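PDB 3QH4: esterase LipW from Mycobacterium marinum, which probably hydrolyses ester substrates, with a strict selectivity, as a member of the alpha/beta hydrolase family. Local coordinates for residues 86-91 and 115-120; 190-195 and 248-253; 202-207 and 260-265; 209-214 and 255-260. One frame throughout, in Å; residues are numbered along the deposited sequence.

Interaction 1. Residues 86-91 and 115-120; sequences PVVVYC and ARCAVV
Y90 carries the flat group nearest V119, but its ring takes little part in the contact: CB does the touching, 3.7 Å from V119 CG1. CG stands anti to the backbone N (chi1 -180°). The ring leads away from 115-120 and lies among Q107, C108 and L111 of helix 105-115 and A163 and S165 of the next strand, and its OH is hydrogen-bonded to D104 OD2. The pyrrolidine ring of P86 marks the other end, its CG 4.0 Å from C117 CB and also near the R116 carbonyl oxygen. Between these rings the backbones run parallel, 26° apart. A118 N donates to P86 O over 2.9 Å in an almost straight bond (176°), V88 N to A118 O and V120 N to V88 O, and Y90 N reaches V120 O at 2.8 Å. Strands 85-91 and 118-122 are thus paired as the two arms of a beta-alpha-beta unit whose connection contains helix 105-115, within the central sheet of the alpha/beta hydrolase fold. The N-H and C=O groups of V87 and V89 turn the other way, to R159, A161 and A163, at strand 160-165. V87, A118 and V120 share one face, where the side chains of V87 and V120 cross, CG2 to CG2 4.0 Å, and helix 134-148 packs on them through V146 and V142, respectively. On the face of V88 and V119, V88 CG2 meets SG of C117, which precedes the strand, at 3.9 Å, and F315 of helix 298-315 touches both residues.

Interaction 2. Residues 190-195 and 248-253; sequences QLLHQP and PATLIT
From Q190 paired with T250 to H193 paired with T253, the two strands run parallel, their axes 4.8 Å apart and only 4° from alignment. The ladder alternates: Q190 N bonds A249 O, L251 N returns to Q190 O, L192 N meets L251 O, and T253 N meets L192 O. Past the strand end Q194 N still reaches T253 O at 2.7 Å, but in a bent bond (133°) whose donor stands above the carbonyl plane. At the start of the pairing P248 O accepts from T250 OG1 at 2.9 Å and, weakly, from Q190 NE2 at 3.3 Å; the glutamine arrives there with CG between the backbone N and the carbonyl carbon (chi1 61°) and an extended chain. L191 and L251 lie side by side, CD1 to CD2 3.9 Å, whereas the P195 ring crosses I252, CG to CD1 3.8 Å. H193 is held at its edge: ND1 and T253 OG1 share a hydrogen bond of 2.8 Å in the ring plane, NE2 binds D291 OD1, and Q194 CG lies 3.6 Å over the centre of one ring face. Q194 itself extends to G289 N and S165 OG and touches D258 and H288 of the probable catalytic triad. The buried imidazole thus has both nitrogens hydrogen-bonded, which fixes its rotation where these strands approach the presumed active site.

Interaction 3. Residues 202-207 and 260-265; sequences TASRSE and FRDEVL
S204 OG is gripped by two backbone groups: it accepts from D262 N at 3.0 Å and is hydrogen-bonded to the carbonyl oxygen of P259. The exchange is reciprocal, since S204 N donates to D262 OD2 over 2.9 Å, coming from well above the carboxylate plane through a bent N-H (135°). Serine and aspartate are thereby locked side chain to main chain, and T202 CB closes on D262 CB at 3.8 Å. The other carboxylate oxygen, D262 OD1, is taken by R261 NE in a 2.9 Å salt bridge lying near the guanidinium plane. The contact joins the first turn of helix 261-273, which follows strand 250-255 of the alpha/beta hydrolase sheet, to the short helix 203-207. The axes of helices 203-207 and 261-265 run nearly antiparallel (168°). T202 is the N-cap of the short helix, its OG1 accepting from R205 N at 3.1 Å; the same hydroxyl donates to a water that also accepts from E263 N and donates to E263 OE2. Over one face of the R261 guanidinium lies S204 CB, while E207 OE1 makes a long salt bridge of 3.5 Å to NH2, the two planar groups turned 72° apart. A water links E207 OE1 with R261 NH1 as well; E207 OE2 pairs with R14, and R261 NH1 also binds E256 O. R205 and E263 are linked through waters, one of them 2.8 Å from both R205 NH1 and E263 OE2, while E263 OE1 accepts from the amides of L197 and D198.

Interaction 4. Residues 209-214 and 255-260; sequences RATPAF and GEIDPF
The methyl of T211, CG2, lies 3.8 Å from I257 CG2, and its OG1 lies near P259 CD. This joins the loop before helix 216-227 to the loop after strand 250-255, which in this alpha/beta hydrolase carries D258, probably the acid of a catalytic triad with S166 and H288. OG1 of T211 sits between the backbone N and the carbonyl carbon (chi1 42°) and donates to F214 O over 2.8 Å, closing the turn through P212 and A213. F214 N adds a weak bond to P212 O. At F214 the carbonyl oxygen becomes the polar centre of the contact: besides the threonine it accepts from a water at 3.1 Å, and that water also donates to I257 O at 2.9 Å. With no direct hydrogen bond between the loops, this water is the polar bridge. P259 CD packs against the same carbonyl oxygen at 3.8 Å. The F214 ring then runs obliquely across F260, the planes 32° apart, with its CD2 3.7 Å from F260 CE2. Both aromatic rings have an edge-to-face partner, F29 for F214 and H288 for F260, and M222 of helix 216-227 touches both. D258 OD2 is hydrogen-bonded to H288 ND1, while D258 OD1 accepts from F260 N at 2.8 Å, the amide approaching from 37° above the carboxylate plane.

How the interactions relate
Interactions 1 and 2 are buried pairings of parallel strands in one sheet, their centres 14 Å apart, and rest largely on backbone bonds; interaction 1 adds mainly aliphatic contacts, interaction 2 also side-chain hydrogen bonds. Interactions 3 and 4 lie at and beyond the C-terminal end of strand 250-255, with centres 9 Å apart and F260 in common. Interaction 3, partly open to solvent, is dominated by charge and water; interaction 4 is buried, apolar and aromatic around a single bridging water. Strand 250-255 leads from interaction 2 through the loop of interaction 4 into the helix of interaction 3, where V264 packs on P195 and I252. Interaction 1 stands apart, touching none of the others.

Interaction 1. Residues 86-91 and 115-120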
loop_
_atom_site.group_PDB
_atom_site.type_symbol
_atom_site.label_atom_id
_atom_site.label_comp_id
_atom_site.label_asym_id
_atom_site.label_seq_id
_atom_site.Cartn_x
_atom_site.Cartn_y
_atom_site.Cartn_z
ATOM N N PRO A 86 19.462 1.209 -4.037
ATOM C CA PRO A 86 18.250 0.680 -4.683
ATOM C C PRO A 86 17.054 1.414 -4.081
ATOM O O PRO A 86 17.136 1.889 -2.961
ATOM C CB PRO A 86 18.247 -0.795 -4.282
ATOM C CG PRO A 86 19.085 -0.878 -3.058
ATOM C CD PRO A 86 20.095 0.219 -3.138
ATOM N N VAL A 87 15.960 1.532 -4.826
ATOM C CA VAL A 87 14.912 2.464 -4.388
ATOM C C VAL A 87 13.533 1.869 -4.613
ATOM O O VAL A 87 13.301 1.193 -5.628
ATOM C CB VAL A 87 15.056 3.847 -5.117
ATOM C CG1 VAL A 87 15.008 3.702 -6.645
ATOM C CG2 VAL A 87 13.978 4.856 -4.635
ATOM N N VAL A 88 12.642 2.111 -3.657
ATOM C CA VAL A 88 11.258 1.636 -3.736
ATOM C C VAL A 88 10.347 2.849 -3.839
ATOM O O VAL A 88 10.468 3.764 -3.024
ATOM C CB VAL A 88 10.862 0.856 -2.423
ATOM C CG1 VAL A 88 9.382 0.395 -2.482
ATOM C CG2 VAL A 88 11.788 -0.330 -2.191
ATOM N N VAL A 89 9.410 2.868 -4.800
ATOM C CA VAL A 89 8.391 3.921 -4.808
ATOM C C VAL A 89 7.181 3.335 -4.105
ATOM O O VAL A 89 6.681 2.309 -4.544
ATOM C CB VAL A 89 8.022 4.345 -6.246
ATOM C CG1 VAL A 89 6.793 5.256 -6.244
ATOM C CG2 VAL A 89 9.258 5.020 -6.908
ATOM N N TYR A 90 6.749 3.972 -3.012
ATOM C CA TYR A 90 5.729 3.421 -2.103
ATOM C C TYR A 90 4.475 4.290 -2.057
ATOM O O TYR A 90 4.592 5.537 -2.031
ATOM C CB TYR A 90 6.303 3.313 -0.672
ATOM C CG TYR A 90 5.313 2.755 0.314
ATOM C CD1 TYR A 90 5.260 1.355 0.556
ATOM C CD2 TYR A 90 4.446 3.604 1.022
ATOM C CE1 TYR A 90 4.339 0.848 1.472
ATOM C CE2 TYR A 90 3.516 3.102 1.943
ATOM C CZ TYR A 90 3.468 1.731 2.147
ATOM O OH TYR A 90 2.554 1.204 3.021
ATOM N N CYS A 91 3.301 3.646 -2.048
ATOM C CA CYS A 91 1.992 4.335 -1.917
ATOM C C CYS A 91 1.249 3.807 -0.702
ATOM O O CYS A 91 1.066 2.596 -0.569
ATOM C CB CYS A 91 1.123 4.129 -3.173
ATOM S SG CYS A 91 1.803 4.972 -4.577
ATOM N N ALA A 115 15.487 -3.705 4.246
ATOM C CA ALA A 115 15.901 -4.054 2.884
ATOM C C ALA A 115 17.167 -3.314 2.463
ATOM O O ALA A 115 17.644 -3.541 1.359
ATOM C CB ALA A 115 14.779 -3.732 1.901
ATOM N N ARG A 116 17.669 -2.409 3.312
ATOM C CA ARG A 116 18.855 -1.585 2.993
ATOM C C ARG A 116 18.652 -0.832 1.684
ATOM O O ARG A 116 19.341 -1.069 0.711
ATOM C CB ARG A 116 20.153 -2.431 2.965
ATOM C CG ARG A 116 20.374 -3.170 4.293
ATOM C CD ARG A 116 21.683 -4.015 4.343
ATOM N NE ARG A 116 21.712 -5.099 3.355
ATOM C CZ ARG A 116 20.919 -6.179 3.337
ATOM N NH1 ARG A 116 19.969 -6.389 4.261
ATOM N NH2 ARG A 116 21.083 -7.074 2.363
ATOM N N CYS A 117 17.722 0.114 1.689
ATOM C CA CYS A 117 17.354 0.803 0.468
ATOM C C CYS A 117 16.811 2.181 0.785
ATOM O O CYS A 117 16.710 2.595 1.956
ATOM C CB CYS A 117 16.298 -0.001 -0.335
ATOM S SG CYS A 117 14.644 -0.091 0.510
ATOM N N ALA A 118 16.475 2.896 -0.285
ATOM C CA ALA A 118 15.729 4.144 -0.194
ATOM C C ALA A 118 14.259 3.850 -0.511
ATOM O O ALA A 118 13.930 2.919 -1.276
ATOM C CB ALA A 118 16.281 5.171 -1.200
ATOM N N VAL A 119 13.386 4.630 0.107
ATOM C CA VAL A 119 11.954 4.538 -0.182
ATOM C C VAL A 119 11.479 5.962 -0.494
ATOM O O VAL A 119 11.800 6.914 0.236
ATOM C CB VAL A 119 11.182 3.974 1.036
ATOM C CG1 VAL A 119 9.657 3.949 0.776
ATOM C CG2 VAL A 119 11.674 2.538 1.395
ATOM N N VAL A 120 10.705 6.100 -1.560
ATOM C CA VAL A 120 10.075 7.399 -1.864
ATOM C C VAL A 120 8.575 7.178 -1.735
ATOM O O VAL A 120 7.976 6.456 -2.547
ATOM C CB VAL A 120 10.468 7.922 -3.255
ATOM C CG1 VAL A 120 9.800 9.261 -3.595
ATOM C CG2 VAL A 120 12.004 8.076 -3.342
#

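Interaction 2. Residues 190-195 and 248-253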
loop_
_atom_site.group_PDB
_atom_site.type_symbol
_atom_site.label_atom_id
_atom_site.label_comp_id
_atom_site.label_asym_id
_atom_site.label_seq_id
_atom_site.Cartn_x
_atom_site.Cartn_y
_atom_site.Cartn_z
ATOM N N GLN A 190 7.703 -6.001 -7.175
ATOM C CA GLN A 190 6.526 -5.314 -6.606
ATOM C C GLN A 190 6.152 -5.936 -5.271
ATOM O O GLN A 190 6.016 -7.169 -5.143
ATOM C CB GLN A 190 5.319 -5.315 -7.577
ATOM C CG GLN A 190 4.775 -6.688 -7.975
ATOM C CD GLN A 190 3.541 -6.589 -8.896
ATOM O OE1 GLN A 190 2.672 -5.714 -8.736
ATOM N NE2 GLN A 190 3.513 -7.447 -9.910
ATOM N N LEU A 191 5.906 -5.078 -4.292
ATOM C CA LEU A 191 5.568 -5.559 -2.944
ATOM C C LEU A 191 4.170 -5.056 -2.615
ATOM O O LEU A 191 3.934 -3.842 -2.547
ATOM C CB LEU A 191 6.608 -5.031 -1.938
ATOM C CG LEU A 191 6.449 -5.495 -0.490
ATOM C CD1 LEU A 191 7.835 -5.621 0.147
ATOM C CD2 LEU A 191 5.572 -4.498 0.277
ATOM N N LEU A 192 3.231 -5.991 -2.534
ATOM C CA LEU A 192 1.805 -5.648 -2.393
ATOM C C LEU A 192 1.327 -6.170 -1.032
ATOM O O LEU A 192 1.057 -7.378 -0.858
ATOM C CB LEU A 192 0.976 -6.257 -3.533
ATOM C CG LEU A 192 1.472 -6.013 -4.959
ATOM C CD1 LEU A 192 0.618 -6.773 -5.965
ATOM C CD2 LEU A 192 1.464 -4.515 -5.309
ATOM N N HIS A 193 1.250 -5.267 -0.067
ATOM C CA HIS A 193 0.714 -5.646 1.239
ATOM C C HIS A 193 -0.795 -5.421 1.328
ATOM O O HIS A 193 -1.288 -4.318 1.070
ATOM C CB HIS A 193 1.473 -4.932 2.381
ATOM C CG HIS A 193 0.928 -5.241 3.744
ATOM N ND1 HIS A 193 0.661 -6.530 4.160
ATOM C CD2 HIS A 193 0.615 -4.432 4.788
ATOM C CE1 HIS A 193 0.189 -6.501 5.397
ATOM N NE2 HIS A 193 0.139 -5.241 5.795
ATOM N N GLN A 194 -1.489 -6.487 1.734
ATOM C CA GLN A 194 -2.957 -6.545 1.857
ATOM C C GLN A 194 -3.645 -5.695 0.765
ATOM O O GLN A 194 -4.468 -4.828 1.092
ATOM C CB GLN A 194 -3.383 -6.149 3.305
ATOM C CG GLN A 194 -2.854 -4.761 3.725
ATOM C CD GLN A 194 -3.168 -4.343 5.139
ATOM O OE1 GLN A 194 -3.617 -5.140 5.961
ATOM N NE2 GLN A 194 -2.903 -3.071 5.440
ATOM N N PRO A 195 -3.315 -5.962 -0.516
ATOM C CA PRO A 195 -3.771 -5.077 -1.613
ATOM C C PRO A 195 -5.265 -5.116 -1.926
ATOM O O PRO A 195 -5.923 -6.161 -1.840
ATOM C CB PRO A 195 -2.984 -5.573 -2.827
ATOM C CG PRO A 195 -2.758 -7.086 -2.548
ATOM C CD PRO A 195 -2.496 -7.087 -1.031
ATOM N N PRO A 248 6.525 -7.813 -12.763
ATOM C CA PRO A 248 7.691 -8.040 -11.909
ATOM C C PRO A 248 7.420 -9.085 -10.831
ATOM O O PRO A 248 6.271 -9.230 -10.378
ATOM C CB PRO A 248 7.961 -6.680 -11.250
ATOM C CG PRO A 248 6.922 -5.754 -11.737
ATOM C CD PRO A 248 5.991 -6.442 -12.661
ATOM N N ALA A 249 8.484 -9.791 -10.451
ATOM C CA ALA A 249 8.485 -10.628 -9.258
ATOM C C ALA A 249 7.772 -9.924 -8.100
ATOM O O ALA A 249 7.886 -8.703 -7.928
ATOM C CB ALA A 249 9.896 -10.970 -8.883
ATOM N N THR A 250 7.015 -10.700 -7.332
ATOM C CA THR A 250 6.028 -10.144 -6.399
ATOM C C THR A 250 6.149 -10.761 -5.003
ATOM O O THR A 250 6.434 -11.971 -4.891
ATOM C CB THR A 250 4.612 -10.438 -6.955
ATOM O OG1 THR A 250 4.464 -9.761 -8.210
ATOM C CG2 THR A 250 3.479 -9.958 -5.991
ATOM N N LEU A 251 5.968 -9.924 -3.967
ATOM C CA LEU A 251 5.628 -10.391 -2.617
ATOM C C LEU A 251 4.236 -9.868 -2.365
ATOM O O LEU A 251 3.991 -8.663 -2.489
ATOM C CB LEU A 251 6.574 -9.848 -1.546
ATOM C CG LEU A 251 6.080 -10.120 -0.118
ATOM C CD1 LEU A 251 6.108 -11.649 0.241
ATOM C CD2 LEU A 251 6.955 -9.326 0.879
ATOM N N ILE A 252 3.324 -10.772 -2.013
ATOM C CA ILE A 252 1.948 -10.363 -1.724
ATOM C C ILE A 252 1.504 -10.978 -0.404
ATOM O O ILE A 252 1.634 -12.193 -0.198
ATOM C CB ILE A 252 1.017 -10.681 -2.944
ATOM C CG1 ILE A 252 -0.426 -10.236 -2.666
ATOM C CG2 ILE A 252 1.033 -12.180 -3.316
ATOM C CD1 ILE A 252 -1.360 -10.342 -3.935
ATOM N N THR A 253 0.945 -10.149 0.484
ATOM C CA THR A 253 0.680 -10.587 1.845
ATOM C C THR A 253 -0.729 -10.155 2.263
ATOM O O THR A 253 -1.275 -9.181 1.709
ATOM C CB THR A 253 1.717 -9.955 2.811
ATOM O OG1 THR A 253 1.793 -8.533 2.591
ATOM C CG2 THR A 253 3.110 -10.570 2.608
#

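Interaction 3. Residues 202-207 and 260-265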
loop_
_atom_site.group_PDB
_atom_site.type_symbol
_atom_site.label_atom_id
_atom_site.label_comp_id
_atom_site.label_asym_id
_atom_site.label_seq_id
_atom_site.Cartn_x
_atom_site.Cartn_y
_atom_site.Cartn_z
ATOM N N THR A 202 -16.232 -10.834 -3.578
ATOM C CA THR A 202 -15.720 -12.173 -3.387
ATOM C C THR A 202 -16.411 -12.722 -2.168
ATOM O O THR A 202 -17.161 -11.985 -1.463
ATOM C CB THR A 202 -14.240 -12.142 -3.081
ATOM O OG1 THR A 202 -14.053 -11.333 -1.902
ATOM C CG2 THR A 202 -13.493 -11.512 -4.250
ATOM N N ALA A 203 -16.178 -14.008 -1.928
ATOM C CA ALA A 203 -16.793 -14.661 -0.758
ATOM C C ALA A 203 -16.298 -13.995 0.527
ATOM O O ALA A 203 -17.086 -13.781 1.462
ATOM C CB ALA A 203 -16.442 -16.115 -0.737
ATOM N N SER A 204 -14.997 -13.712 0.605
ATOM C CA SER A 204 -14.471 -13.062 1.815
ATOM C C SER A 204 -14.977 -11.627 2.020
ATOM O O SER A 204 -15.109 -11.194 3.159
ATOM C CB SER A 204 -12.958 -13.076 1.897
ATOM O OG SER A 204 -12.374 -12.367 0.799
ATOM N N ARG A 205 -15.265 -10.892 0.940
ATOM C CA ARG A 205 -15.863 -9.565 1.131
ATOM C C ARG A 205 -17.211 -9.632 1.843
ATOM O O ARG A 205 -17.497 -8.807 2.724
ATOM C CB ARG A 205 -16.005 -8.771 -0.184
ATOM C CG ARG A 205 -16.521 -7.375 0.161
ATOM C CD ARG A 205 -17.049 -6.558 -0.987
ATOM N NE ARG A 205 -16.017 -6.304 -1.995
ATOM C CZ ARG A 205 -16.221 -5.488 -3.031
ATOM N NH1 ARG A 205 -15.254 -5.301 -3.913
ATOM N NH2 ARG A 205 -17.395 -4.840 -3.160
ATOM N N SER A 206 -18.034 -10.612 1.466
ATOM C CA SER A 206 -19.338 -10.826 2.111
ATOM C C SER A 206 -19.178 -11.404 3.514
ATOM O O SER A 206 -19.836 -10.975 4.469
ATOM C CB SER A 206 -20.212 -11.721 1.217
ATOM O OG SER A 206 -20.315 -11.150 -0.112
ATOM N N GLU A 207 -18.294 -12.389 3.663
ATOM C CA GLU A 207 -18.083 -12.987 4.972
ATOM C C GLU A 207 -17.626 -11.925 5.972
ATOM O O GLU A 207 -18.097 -11.880 7.130
ATOM C CB GLU A 207 -17.006 -14.061 4.878
ATOM C CG GLU A 207 -16.737 -14.710 6.232
ATOM C CD GLU A 207 -15.755 -15.855 6.182
ATOM O OE1 GLU A 207 -15.043 -16.018 5.174
ATOM O OE2 GLU A 207 -15.652 -16.554 7.226
ATOM N N PHE A 260 -10.337 -8.431 1.849
ATOM C CA PHE A 260 -9.544 -8.508 0.616
ATOM C C PHE A 260 -8.798 -9.833 0.472
ATOM O O PHE A 260 -8.132 -10.054 -0.519
ATOM C CB PHE A 260 -8.578 -7.329 0.543
ATOM C CG PHE A 260 -9.285 -6.010 0.637
ATOM C CD1 PHE A 260 -10.179 -5.616 -0.362
ATOM C CD2 PHE A 260 -9.098 -5.200 1.736
ATOM C CE1 PHE A 260 -10.895 -4.380 -0.221
ATOM C CE2 PHE A 260 -9.790 -3.998 1.866
ATOM C CZ PHE A 260 -10.673 -3.593 0.894
ATOM N N ARG A 261 -8.972 -10.736 1.429
ATOM C CA ARG A 261 -8.193 -11.976 1.391
ATOM C C ARG A 261 -8.419 -12.764 0.102
ATOM O O ARG A 261 -7.472 -13.246 -0.509
ATOM C CB ARG A 261 -8.566 -12.862 2.592
ATOM C CG ARG A 261 -7.889 -14.247 2.529
ATOM C CD ARG A 261 -8.591 -15.173 3.494
ATOM N NE ARG A 261 -9.915 -15.616 3.045
ATOM C CZ ARG A 261 -10.854 -16.020 3.889
ATOM N NH1 ARG A 261 -10.647 -15.941 5.204
ATOM N NH2 ARG A 261 -12.014 -16.483 3.440
ATOM N N ASP A 262 -9.676 -12.960 -0.296
ATOM C CA ASP A 262 -9.881 -13.830 -1.480
ATOM C C ASP A 262 -9.358 -13.225 -2.777
ATOM O O ASP A 262 -8.824 -13.935 -3.641
ATOM C CB ASP A 262 -11.365 -14.195 -1.633
ATOM C CG ASP A 262 -11.838 -15.172 -0.557
ATOM O OD1 ASP A 262 -11.039 -15.578 0.329
ATOM O OD2 ASP A 262 -13.035 -15.513 -0.585
ATOM N N GLU A 263 -9.501 -11.913 -2.931
ATOM C CA GLU A 263 -8.961 -11.330 -4.186
ATOM C C GLU A 263 -7.428 -11.411 -4.190
ATOM O O GLU A 263 -6.813 -11.558 -5.231
ATOM C CB GLU A 263 -9.507 -9.921 -4.424
ATOM C CG GLU A 263 -9.040 -8.852 -3.453
ATOM C CD GLU A 263 -10.063 -7.746 -3.336
ATOM O OE1 GLU A 263 -9.724 -6.609 -3.709
ATOM O OE2 GLU A 263 -11.216 -8.036 -2.915
ATOM N N VAL A 264 -6.831 -11.375 -2.997
ATOM C CA VAL A 264 -5.387 -11.565 -2.872
ATOM C C VAL A 264 -5.000 -12.967 -3.331
ATOM O O VAL A 264 -4.095 -13.133 -4.141
ATOM C CB VAL A 264 -4.900 -11.324 -1.426
ATOM C CG1 VAL A 264 -3.489 -11.917 -1.222
ATOM C CG2 VAL A 264 -4.875 -9.855 -1.150
ATOM N N LEU A 265 -5.694 -13.968 -2.808
ATOM C CA LEU A 265 -5.431 -15.337 -3.212
ATOM C C LEU A 265 -5.660 -15.561 -4.722
ATOM O O LEU A 265 -4.862 -16.240 -5.368
ATOM C CB LEU A 265 -6.286 -16.297 -2.379
ATOM C CG LEU A 265 -5.932 -16.387 -0.901
ATOM C CD1 LEU A 265 -7.003 -17.199 -0.147
ATOM C CD2 LEU A 265 -4.529 -17.038 -0.733
HETATM O O HOH W 1 -11.543 -10.343 -1.621
HETATM O O HOH W 2 -14.233 -15.862 -3.180
HETATM O O HOH W 3 -11.889 -4.875 -3.316
HETATM O O HOH W 4 -13.909 -7.695 -3.691
HETATM O O HOH W 5 -13.391 -6.718 -1.037
HETATM O O HOH W 6 -12.795 -17.249 6.518
#

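Interaction 4. Residues 209-214 and 255-260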
loop_
_atom_site.group_PDB
_atom_site.type_symbol
_atom_site.label_atom_id
_atom_site.label_comp_id
_atom_site.label_asym_id
_atom_site.label_seq_id
_atom_site.Cartn_x
_atom_site.Cartn_y
_atom_site.Cartn_z
ATOM N N ARG A 209 -18.106 -8.688 5.944
ATOM C CA ARG A 209 -18.857 -7.485 5.691
ATOM C C ARG A 209 -18.684 -6.516 6.842
ATOM O O ARG A 209 -18.952 -5.325 6.670
ATOM C CB ARG A 209 -20.365 -7.789 5.507
ATOM C CG ARG A 209 -21.026 -8.505 6.716
ATOM C CD ARG A 209 -22.470 -8.961 6.425
ATOM N NE ARG A 209 -22.478 -10.155 5.557
ATOM C CZ ARG A 209 -23.567 -10.870 5.242
ATOM N NH1 ARG A 209 -24.784 -10.517 5.672
ATOM N NH2 ARG A 209 -23.432 -11.955 4.498
ATOM N N ALA A 210 -18.245 -7.003 8.014
ATOM C CA ALA A 210 -18.325 -6.126 9.225
ATOM C C ALA A 210 -17.231 -6.346 10.250
ATOM O O ALA A 210 -17.384 -6.069 11.449
ATOM C CB ALA A 210 -19.723 -6.240 9.862
ATOM N N THR A 211 -16.109 -6.828 9.755
ATOM C CA THR A 211 -14.913 -6.935 10.577
ATOM C C THR A 211 -14.437 -5.556 11.069
ATOM O O THR A 211 -14.723 -4.510 10.445
ATOM C CB THR A 211 -13.775 -7.596 9.743
ATOM O OG1 THR A 211 -13.767 -7.057 8.409
ATOM C CG2 THR A 211 -13.995 -9.097 9.676
ATOM N N PRO A 212 -13.660 -5.541 12.172
ATOM C CA PRO A 212 -13.066 -4.277 12.600
ATOM C C PRO A 212 -12.025 -3.747 11.596
ATOM O O PRO A 212 -11.536 -4.507 10.759
ATOM C CB PRO A 212 -12.377 -4.643 13.912
ATOM C CG PRO A 212 -12.003 -6.109 13.756
ATOM C CD PRO A 212 -13.078 -6.715 12.856
ATOM N N ALA A 213 -11.740 -2.447 11.694
ATOM C CA ALA A 213 -10.664 -1.738 10.954
ATOM C C ALA A 213 -10.988 -1.472 9.487
ATOM O O ALA A 213 -10.951 -0.321 9.043
ATOM C CB ALA A 213 -9.286 -2.424 11.136
ATOM N N PHE A 214 -11.328 -2.526 8.749
ATOM C CA PHE A 214 -11.888 -2.374 7.411
ATOM C C PHE A 214 -12.746 -3.587 7.137
ATOM O O PHE A 214 -12.499 -4.680 7.664
ATOM C CB PHE A 214 -10.809 -2.245 6.320
ATOM C CG PHE A 214 -11.210 -1.286 5.210
ATOM C CD1 PHE A 214 -11.069 0.096 5.389
ATOM C CD2 PHE A 214 -11.744 -1.771 4.018
ATOM C CE1 PHE A 214 -11.459 0.999 4.361
ATOM C CE2 PHE A 214 -12.129 -0.904 2.980
ATOM C CZ PHE A 214 -12.006 0.475 3.150
ATOM N N GLY A 255 -3.685 -10.529 5.927
ATOM C CA GLY A 255 -4.248 -11.228 7.102
ATOM C C GLY A 255 -5.438 -12.060 6.647
ATOM O O GLY A 255 -6.070 -11.732 5.659
ATOM N N GLU A 256 -5.759 -13.130 7.378
ATOM C CA GLU A 256 -6.850 -14.010 6.944
ATOM C C GLU A 256 -8.224 -13.444 7.253
ATOM O O GLU A 256 -9.207 -13.837 6.610
ATOM C CB GLU A 256 -6.725 -15.418 7.535
ATOM C CG GLU A 256 -6.882 -15.442 9.043
ATOM C CD GLU A 256 -7.004 -16.842 9.631
ATOM O OE1 GLU A 256 -7.355 -17.781 8.882
ATOM O OE2 GLU A 256 -6.763 -16.991 10.852
ATOM N N ILE A 257 -8.307 -12.540 8.227
ATOM C CA ILE A 257 -9.631 -12.010 8.643
ATOM C C ILE A 257 -9.789 -10.639 8.010
ATOM O O ILE A 257 -9.863 -9.607 8.683
ATOM C CB ILE A 257 -9.810 -12.006 10.215
ATOM C CG1 ILE A 257 -9.442 -13.368 10.830
ATOM C CG2 ILE A 257 -11.255 -11.577 10.667
ATOM C CD1 ILE A 257 -10.218 -14.552 10.231
ATOM N N ASP A 258 -9.910 -10.657 6.687
ATOM C CA ASP A 258 -9.755 -9.428 5.902
ATOM C C ASP A 258 -10.639 -9.610 4.668
ATOM O O ASP A 258 -10.496 -10.610 3.944
ATOM C CB ASP A 258 -8.273 -9.277 5.522
ATOM C CG ASP A 258 -7.970 -7.967 4.756
ATOM O OD1 ASP A 258 -8.836 -7.464 4.012
ATOM O OD2 ASP A 258 -6.828 -7.457 4.869
ATOM N N PRO A 259 -11.551 -8.661 4.417
ATOM C CA PRO A 259 -12.374 -8.798 3.213
ATOM C C PRO A 259 -11.571 -8.948 1.915
ATOM O O PRO A 259 -12.089 -9.554 0.979
ATOM C CB PRO A 259 -13.226 -7.508 3.220
ATOM C CG PRO A 259 -12.298 -6.475 3.921
ATOM C CD PRO A 259 -11.733 -7.339 5.063
ATOM N N PHE A 260 -10.337 -8.431 1.849
ATOM C CA PHE A 260 -9.544 -8.508 0.616
ATOM C C PHE A 260 -8.798 -9.833 0.472
ATOM O O PHE A 260 -8.132 -10.054 -0.519
ATOM C CB PHE A 260 -8.578 -7.329 0.543
ATOM C CG PHE A 260 -9.285 -6.010 0.637
ATOM C CD1 PHE A 260 -10.179 -5.616 -0.362
ATOM C CD2 PHE A 260 -9.098 -5.200 1.736
ATOM C CE1 PHE A 260 -10.895 -4.380 -0.221
ATOM C CE2 PHE A 260 -9.790 -3.998 1.866
ATOM C CZ PHE A 260 -10.673 -3.593 0.894
HETATM O O HOH W 7 -10.327 -6.791 8.359
#